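Local coordinates for protein putative amidohydrolase/peptidase (Burkholderia cenocepacia, PDB 4WJB) that probably hydrolyses carbon-nitrogen bonds other than peptide bonds as a zinc-dependent amidohydrolase of the peptidase M20 family, at residues P303-L308 with Y338-F343. Sequence-based numbering, arbitrary orientation.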
# COMPACT_ATOMS: atom_id res chain seq x y z
N PRO A 303 -26.37 -5.85 -8.72
CA PRO A 303 -27.30 -6.85 -9.27
C PRO A 303 -27.65 -6.63 -10.74
O PRO A 303 -28.28 -7.49 -11.35
CB PRO A 303 -28.55 -6.68 -8.40
CG PRO A 303 -28.48 -5.25 -7.94
CD PRO A 303 -27.01 -5.00 -7.71
N ASP A 304 -27.25 -5.49 -11.30
CA ASP A 304 -27.59 -5.14 -12.68
C ASP A 304 -26.35 -5.11 -13.56
O ASP A 304 -25.44 -4.31 -13.32
CB ASP A 304 -28.31 -3.78 -12.72
CG ASP A 304 -28.92 -3.46 -14.08
OD1 ASP A 304 -28.49 -4.04 -15.10
OD2 ASP A 304 -29.84 -2.62 -14.12
N ASP A 305 -26.31 -5.96 -14.58
CA ASP A 305 -25.15 -6.02 -15.46
C ASP A 305 -24.97 -4.74 -16.27
O ASP A 305 -23.85 -4.37 -16.63
CB ASP A 305 -25.25 -7.22 -16.42
CG ASP A 305 -24.06 -8.15 -16.30
OD1 ASP A 305 -23.16 -7.86 -15.49
OD2 ASP A 305 -24.03 -9.16 -17.03
N ALA A 306 -26.08 -4.06 -16.57
CA ALA A 306 -26.02 -2.79 -17.29
C ALA A 306 -25.29 -1.74 -16.47
O ALA A 306 -24.49 -0.97 -17.00
CB ALA A 306 -27.42 -2.31 -17.64
N VAL A 307 -25.57 -1.71 -15.17
CA VAL A 307 -24.88 -0.81 -14.25
C VAL A 307 -23.39 -1.16 -14.16
O VAL A 307 -22.53 -0.27 -14.16
CB VAL A 307 -25.51 -0.84 -12.84
CG1 VAL A 307 -24.61 -0.14 -11.82
CG2 VAL A 307 -26.89 -0.21 -12.87
N LEU A 308 -23.08 -2.45 -14.09
CA LEU A 308 -21.70 -2.91 -14.09
C LEU A 308 -20.98 -2.46 -15.36
O LEU A 308 -19.80 -2.10 -15.32
CB LEU A 308 -21.63 -4.43 -13.94
CG LEU A 308 -21.93 -4.97 -12.54
CD1 LEU A 308 -21.94 -6.49 -12.52
CD2 LEU A 308 -20.94 -4.43 -11.51
N TYR A 338 -18.22 -11.81 -13.35
CA TYR A 338 -19.26 -12.68 -12.83
C TYR A 338 -20.63 -12.05 -13.05
O TYR A 338 -20.92 -10.98 -12.54
CB TYR A 338 -19.04 -12.96 -11.34
CG TYR A 338 -20.00 -13.96 -10.72
CD1 TYR A 338 -19.83 -15.33 -10.90
CD2 TYR A 338 -21.06 -13.53 -9.92
CE1 TYR A 338 -20.70 -16.24 -10.33
CE2 TYR A 338 -21.94 -14.43 -9.34
CZ TYR A 338 -21.76 -15.79 -9.55
OH TYR A 338 -22.63 -16.69 -8.97
N ALA A 339 -21.48 -12.72 -13.83
CA ALA A 339 -22.80 -12.19 -14.14
C ALA A 339 -23.72 -12.23 -12.92
O ALA A 339 -23.65 -13.16 -12.10
CB ALA A 339 -23.43 -12.97 -15.30
N PRO A 340 -24.58 -11.21 -12.78
CA PRO A 340 -25.54 -11.17 -11.68
C PRO A 340 -26.48 -12.36 -11.71
O PRO A 340 -26.76 -12.91 -12.79
CB PRO A 340 -26.29 -9.86 -11.91
CG PRO A 340 -25.38 -9.04 -12.78
CD PRO A 340 -24.69 -10.03 -13.65
N VAL A 341 -26.95 -12.78 -10.54
CA VAL A 341 -27.88 -13.90 -10.46
C VAL A 341 -29.23 -13.40 -9.98
O VAL A 341 -29.48 -13.30 -8.78
CB VAL A 341 -27.36 -14.99 -9.51
CG1 VAL A 341 -28.32 -16.17 -9.48
CG2 VAL A 341 -25.97 -15.45 -9.93
N PRO A 342 -30.11 -13.03 -10.92
CA PRO A 342 -31.48 -12.73 -10.54
C PRO A 342 -32.18 -14.00 -10.07
O PRO A 342 -31.98 -15.05 -10.68
CB PRO A 342 -32.11 -12.20 -11.83
CG PRO A 342 -31.29 -12.82 -12.92
CD PRO A 342 -29.89 -12.88 -12.37
N PHE A 343 -32.95 -13.91 -9.00
CA PHE A 343 -33.74 -15.06 -8.58
C PHE A 343 -35.08 -15.04 -9.29
O PHE A 343 -35.40 -14.07 -9.98
CB PHE A 343 -33.90 -15.08 -7.06
CG PHE A 343 -32.64 -15.46 -6.34
CD1 PHE A 343 -32.13 -16.75 -6.45
CD2 PHE A 343 -31.94 -14.53 -5.58
CE1 PHE A 343 -30.96 -17.11 -5.80
CE2 PHE A 343 -30.76 -14.88 -4.93
CZ PHE A 343 -30.27 -16.17 -5.04
O HOH W 1 -20.69 -9.15 -14.67
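A small surface contact sets one proline ring against the first turn of a helix: P340, near the end of strand 329-342, packs on the N-terminus of helix 305-326, away from the zinc site. The P340 ring supplies most of what the later segment buries, and its carbons CB, CG and CD spread across P303, D305 and L308. P340 CB lies 3.1 Å from P303 O. P340 CG sits over the backbone, 3.7 Å from D305 N, and meets the methyl CD1 of L308 more loosely, at 4.3 Å, the apolar part of the contact. P340 CD lies 3.2 Å from OD1 of D305, whose side chain crosses the ring at about a right angle. No direct hydrogen bond joins the segments. D305 chi1, at -123°, is far from a staggered value; the carboxylate sits beside the ring, and OD1 also forms a salt bridge with R227 of strand 217-234, whose charge probably favours the ionised form of D305. A water donates to D305 OD1 (2.9 Å) and weakly to Y338 O (2.8 Å), bridging the helix start and the backbone two residues before P340. The helix start is fixed by D304 at the N-cap: CG lies anti to the backbone N (chi1 -170°), and OD1 accepts from A306 N at 2.8 Å, from above the carboxylate plane and bent to 141°. D304 O takes L308 N at 3.1 Å, closing the first turn and placing L308, which also packs on F300 and H302 of strand 289-302. Helix and strands belong to the two-layer alpha/beta sandwich of the M20 dimerisation domain, and the proline contact lies where the last strand leaves it for the catalytic domain.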